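Local coordinates for protein type II 3-hydroxyacyl-CoA dehydrogenase (Thermus thermophilus, PDB 1UAY) that probably catalyses the NAD-dependent oxidation of 3-hydroxyacyl-CoA to 3-ketoacyl-CoA in the beta-oxidation of fatty acids, at residues Ile130-Ser135 and Val156-Pro161; Val174-Gly179 and Leu218-Asn223. All coordinates share one frame; numbering follows the deposited sequence.

Interaction 1: Ile130-Ser135 and Val156-Pro161; sequences IVNTAS and VALTLP
Several groups grip Thr-159 OG1, and one of them, a water, links it to Asn-132 ND2 across the contact. The amide accounts for the shorter arm, donating to the water at 2.7 Å from Asn-132 ND2; the water in turn donates to Thr-159 OG1 over 3.1 Å. Thr-159 OG1 spends its own proton on Val-156 O at 2.8 Å, one turn back in the helix. A chi1 of -42° folds the hydroxyl over that turn, and it reaches the oxygen from above the carbonyl plane, 37° out of it. Thr-159 N approaches Val-156 O from the same face, at 3.3 Å, so this carbonyl serves two donors. Thr-175 OG1, on the adjoining strand, is a further hydrogen-bonding partner of the threonine hydroxyl.

The one apolar pair is Ala-134 CB with Val-156 CG2, 3.8 Å apart, where the backbones come nearest. Separately, Leu-158 CD2 makes a loose approach to the amide, 4.4 Å from Asn-132 ND2. The total buried surface is 123 Å².

The end of strand 128-133 and the residue after it lie against helix 146-166 on one face of the parallel Rossmann-type sheet. Helix 91-116 borders the same site, with Thr-105 and Leu-109 touching Asn-132, while Ala-157 and Leu-160 of helix 146-166 pack on Ala-138 and Phe-139 of the second subunit.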
loop_
_atom_site.group_PDB
_atom_site.type_symbol
_atom_site.label_atom_id
_atom_site.label_comp_id
_atom_site.label_asym_id
_atom_site.label_seq_id
_atom_site.Cartn_x
_atom_site.Cartn_y
_atom_site.Cartn_z
ATOM N N ILE A 130 -8.513 -17.384 11.589
ATOM C CA ILE A 130 -8.748 -17.722 10.193
ATOM C C ILE A 130 -7.643 -17.093 9.352
ATOM O O ILE A 130 -7.458 -15.876 9.355
ATOM C CB ILE A 130 -10.131 -17.214 9.734
ATOM C CG1 ILE A 130 -11.217 -17.853 10.608
ATOM C CG2 ILE A 130 -10.356 -17.546 8.257
ATOM C CD1 ILE A 130 -12.629 -17.395 10.299
ATOM N N VAL A 131 -6.891 -17.936 8.653
ATOM C CA VAL A 131 -5.791 -17.477 7.817
ATOM C C VAL A 131 -6.124 -17.725 6.356
ATOM O O VAL A 131 -6.320 -18.872 5.939
ATOM C CB VAL A 131 -4.485 -18.226 8.155
ATOM C CG1 VAL A 131 -3.327 -17.668 7.331
ATOM C CG2 VAL A 131 -4.193 -18.107 9.642
ATOM N N ASN A 132 -6.206 -16.646 5.586
ATOM C CA ASN A 132 -6.507 -16.757 4.167
ATOM C C ASN A 132 -5.228 -16.641 3.358
ATOM O O ASN A 132 -4.203 -16.171 3.857
ATOM C CB ASN A 132 -7.502 -15.676 3.742
ATOM C CG ASN A 132 -8.840 -15.811 4.445
ATOM O OD1 ASN A 132 -9.265 -16.915 4.780
ATOM N ND2 ASN A 132 -9.520 -14.692 4.648
ATOM N N THR A 133 -5.293 -17.076 2.106
ATOM C CA THR A 133 -4.137 -17.037 1.232
ATOM C C THR A 133 -4.427 -16.221 -0.014
ATOM O O THR A 133 -5.308 -16.558 -0.806
ATOM C CB THR A 133 -3.724 -18.462 0.809
ATOM O OG1 THR A 133 -3.598 -19.287 1.974
ATOM C CG2 THR A 133 -2.390 -18.435 0.076
ATOM N N ALA A 134 -3.695 -15.126 -0.175
ATOM C CA ALA A 134 -3.856 -14.289 -1.350
ATOM C C ALA A 134 -2.670 -14.600 -2.260
ATOM O O ALA A 134 -2.388 -15.768 -2.535
ATOM C CB ALA A 134 -3.875 -12.813 -0.954
ATOM N N SER A 135 -1.972 -13.564 -2.706
ATOM C CA SER A 135 -0.812 -13.712 -3.583
ATOM C C SER A 135 -0.252 -12.331 -3.828
ATOM O O SER A 135 -0.974 -11.341 -3.733
ATOM C CB SER A 135 -1.220 -14.324 -4.929
ATOM O OG SER A 135 -0.166 -14.231 -5.884
ATOM N N VAL A 156 -7.429 -9.896 -0.181
ATOM C CA VAL A 156 -6.674 -8.910 0.582
ATOM C C VAL A 156 -7.601 -7.891 1.248
ATOM O O VAL A 156 -7.484 -7.630 2.447
ATOM C CB VAL A 156 -5.676 -8.155 -0.326
ATOM C CG1 VAL A 156 -5.155 -6.903 0.375
ATOM C CG2 VAL A 156 -4.521 -9.075 -0.688
ATOM N N ALA A 157 -8.529 -7.333 0.475
ATOM C CA ALA A 157 -9.457 -6.323 0.981
ATOM C C ALA A 157 -10.441 -6.849 2.021
ATOM O O ALA A 157 -10.944 -6.085 2.845
ATOM C CB ALA A 157 -10.212 -5.692 -0.184
ATOM N N LEU A 158 -10.721 -8.147 1.977
ATOM C CA LEU A 158 -11.638 -8.776 2.920
ATOM C C LEU A 158 -11.050 -8.850 4.329
ATOM O O LEU A 158 -11.774 -8.797 5.328
ATOM C CB LEU A 158 -11.964 -10.195 2.437
ATOM C CG LEU A 158 -12.701 -11.132 3.394
ATOM C CD1 LEU A 158 -14.081 -10.565 3.696
ATOM C CD2 LEU A 158 -12.817 -12.519 2.768
ATOM N N THR A 159 -9.728 -8.948 4.403
ATOM C CA THR A 159 -9.044 -9.102 5.679
ATOM C C THR A 159 -9.452 -8.151 6.799
ATOM O O THR A 159 -9.861 -8.595 7.873
ATOM C CB THR A 159 -7.514 -8.999 5.510
ATOM O OG1 THR A 159 -7.108 -9.711 4.336
ATOM C CG2 THR A 159 -6.811 -9.611 6.715
ATOM N N LEU A 160 -9.343 -6.848 6.557
ATOM C CA LEU A 160 -9.657 -5.874 7.596
ATOM C C LEU A 160 -11.115 -5.830 8.048
ATOM O O LEU A 160 -11.389 -5.921 9.244
ATOM C CB LEU A 160 -9.188 -4.479 7.175
ATOM C CG LEU A 160 -9.238 -3.439 8.300
ATOM C CD1 LEU A 160 -8.335 -3.868 9.457
ATOM C CD2 LEU A 160 -8.813 -2.086 7.756
ATOM N N PRO A 161 -12.072 -5.674 7.117
ATOM C CA PRO A 161 -13.461 -5.642 7.590
ATOM C C PRO A 161 -13.856 -6.922 8.328
ATOM O O PRO A 161 -14.676 -6.888 9.247
ATOM C CB PRO A 161 -14.271 -5.407 6.308
ATOM C CG PRO A 161 -13.336 -5.842 5.198
ATOM C CD PRO A 161 -11.997 -5.375 5.677
HETATM O O HOH W 1 -8.779 -12.247 3.803
#

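Interaction 2: Val174-Gly179 and Leu218-Asn223; sequences VTVAPG and LHILEN
Ile-220 drives its side chain from helix 210-222 into the face of strand 171-178, meeting Val-174 and Val-176, the alternate residues on that face. Its CD1 is the deepest point: it lies 3.6 Å from Val-176 CG2 and 3.8 Å from Val-174 CG1, so one methyl is held by two valines. An extended chi2 of 166° carries CD1 out to this position. The CG2 branch closes the other end, at 3.9 Å from both CB and CG2 of Val-174. Val-174 and Ile-220 therefore meet tip to tip through both branches, whereas Val-176 lies obliquely to the isoleucine and touches it through CG2. These side chains bridge a backbone spacing of 7.7 Å between Val-174 CA and Ile-220 CA.

Beyond this knot the contact is loose, for Ile-220 is the only helix residue that touches the strand segment. Farther round the helix, Glu-222 is exposed and pairs its OE1 with Arg-25 NE in a salt bridge. His-219 instead stacks its ring on His-219 of the third subunit, and Asn-223 ND2 bonds to Glu-212 O of that subunit.

No hydrogen bond crosses between the segments. All three touching residues are buried, and 120 Å² is covered between them; with only aliphatic carbons meeting, the contact probably owes its stability to burial of apolar surface and the fit of branched side chains.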
loop_
_atom_site.group_PDB
_atom_site.type_symbol
_atom_site.label_atom_id
_atom_site.label_comp_id
_atom_site.label_asym_id
_atom_site.label_seq_id
_atom_site.Cartn_x
_atom_site.Cartn_y
_atom_site.Cartn_z
ATOM N N VAL A 174 -6.220 -13.152 9.325
ATOM C CA VAL A 174 -4.947 -12.728 8.759
ATOM C C VAL A 174 -4.800 -13.332 7.374
ATOM O O VAL A 174 -5.302 -14.426 7.110
ATOM C CB VAL A 174 -3.769 -13.209 9.637
ATOM C CG1 VAL A 174 -2.435 -12.828 8.999
ATOM C CG2 VAL A 174 -3.881 -12.599 11.022
ATOM N N THR A 175 -4.112 -12.622 6.490
ATOM C CA THR A 175 -3.904 -13.110 5.137
ATOM C C THR A 175 -2.424 -13.226 4.811
ATOM O O THR A 175 -1.645 -12.319 5.101
ATOM C CB THR A 175 -4.554 -12.171 4.099
ATOM O OG1 THR A 175 -5.975 -12.177 4.276
ATOM C CG2 THR A 175 -4.225 -12.625 2.680
ATOM N N VAL A 176 -2.042 -14.361 4.240
ATOM C CA VAL A 176 -0.665 -14.571 3.816
ATOM C C VAL A 176 -0.682 -14.374 2.306
ATOM O O VAL A 176 -1.544 -14.925 1.623
ATOM C CB VAL A 176 -0.180 -16.007 4.108
ATOM C CG1 VAL A 176 1.197 -16.229 3.490
ATOM C CG2 VAL A 176 -0.126 -16.240 5.603
ATOM N N ALA A 177 0.242 -13.570 1.788
ATOM C CA ALA A 177 0.330 -13.332 0.347
ATOM C C ALA A 177 1.635 -13.945 -0.158
ATOM O O ALA A 177 2.689 -13.303 -0.138
ATOM C CB ALA A 177 0.299 -11.832 0.049
ATOM N N PRO A 178 1.582 -15.208 -0.607
ATOM C CA PRO A 178 2.787 -15.867 -1.103
ATOM C C PRO A 178 3.310 -15.293 -2.408
ATOM O O PRO A 178 2.549 -14.776 -3.231
ATOM C CB PRO A 178 2.348 -17.319 -1.299
ATOM C CG PRO A 178 1.147 -17.463 -0.403
ATOM C CD PRO A 178 0.448 -16.145 -0.583
ATOM N N GLY A 179 4.623 -15.395 -2.571
ATOM C CA GLY A 179 5.264 -14.973 -3.797
ATOM C C GLY A 179 5.267 -16.211 -4.677
ATOM O O GLY A 179 4.242 -16.878 -4.807
ATOM N N LEU A 218 1.756 -21.212 11.140
ATOM C CA LEU A 218 1.806 -21.600 12.546
ATOM C C LEU A 218 2.223 -20.436 13.444
ATOM O O LEU A 218 1.760 -20.281 14.568
ATOM C CB LEU A 218 2.804 -22.749 12.698
ATOM C CG LEU A 218 2.111 -24.111 12.739
ATOM C CD1 LEU A 218 1.477 -24.468 11.395
ATOM C CD2 LEU A 218 3.065 -25.256 13.079
ATOM N N HIS A 219 3.101 -19.554 12.975
ATOM C CA HIS A 219 3.466 -18.417 13.804
ATOM C C HIS A 219 2.261 -17.501 13.981
ATOM O O HIS A 219 2.034 -16.967 15.064
ATOM C CB HIS A 219 4.613 -17.606 13.208
ATOM C CG HIS A 219 4.982 -16.426 14.051
ATOM N ND1 HIS A 219 5.494 -16.563 15.324
ATOM C CD2 HIS A 219 4.807 -15.097 13.856
ATOM C CE1 HIS A 219 5.611 -15.370 15.879
ATOM N NE2 HIS A 219 5.200 -14.463 15.011
ATOM N N ILE A 220 1.491 -17.309 12.917
ATOM C CA ILE A 220 0.308 -16.461 13.007
ATOM C C ILE A 220 -0.619 -17.014 14.091
ATOM O O ILE A 220 -1.153 -16.263 14.906
ATOM C CB ILE A 220 -0.431 -16.396 11.654
ATOM C CG1 ILE A 220 0.422 -15.616 10.648
ATOM C CG2 ILE A 220 -1.802 -15.744 11.831
ATOM C CD1 ILE A 220 -0.026 -15.754 9.211
ATOM N N LEU A 221 -0.795 -18.331 14.116
ATOM C CA LEU A 221 -1.660 -18.940 15.122
ATOM C C LEU A 221 -1.153 -18.701 16.542
ATOM O O LEU A 221 -1.948 -18.566 17.474
ATOM C CB LEU A 221 -1.783 -20.447 14.874
ATOM C CG LEU A 221 -2.476 -20.862 13.575
ATOM C CD1 LEU A 221 -2.440 -22.374 13.459
ATOM C CD2 LEU A 221 -3.912 -20.354 13.554
ATOM N N GLU A 222 0.165 -18.645 16.704
ATOM C CA GLU A 222 0.778 -18.450 18.016
ATOM C C GLU A 222 1.015 -17.006 18.444
ATOM O O GLU A 222 1.435 -16.764 19.576
ATOM C CB GLU A 222 2.114 -19.196 18.084
ATOM C CG GLU A 222 1.995 -20.698 18.237
ATOM C CD GLU A 222 3.348 -21.376 18.312
ATOM O OE1 GLU A 222 3.406 -22.546 18.746
ATOM O OE2 GLU A 222 4.356 -20.741 17.932
ATOM N N ASN A 223 0.755 -16.051 17.557
ATOM C CA ASN A 223 0.984 -14.646 17.886
ATOM C C ASN A 223 -0.317 -13.847 17.862
ATOM O O ASN A 223 -0.764 -13.409 16.804
ATOM C CB ASN A 223 1.977 -14.031 16.900
ATOM C CG ASN A 223 2.575 -12.740 17.416
ATOM O OD1 ASN A 223 1.928 -12.004 18.163
ATOM N ND2 ASN A 223 3.807 -12.449 17.015
#

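In the fold
The two interactions use neighbouring strands of one parallel sheet but opposite faces: in strand 171-178, Val-174 and Val-176 serve interaction 2, while Thr-175 turns to interaction 1. Their centres are 10 Å apart. Two probable hydrogen bonds join them, Thr-159 OG1 to Thr-175 OG1 at 2.7 Å and Ala-134 N to Val-176 O at 2.8 Å. The bound adenosine lies about 12 and 13 Å from the side chains of Asn-132 and Val-176; no residue lining its pocket belongs to either contact. Ser-135 touches Tyr-148 and Lys-152, which fit the YxxxK pattern of short-chain dehydrogenases; the three are probably the active-site Ser-Tyr-Lys set, as in relatives, and Lys-152 NZ bonds to Thr-133 O.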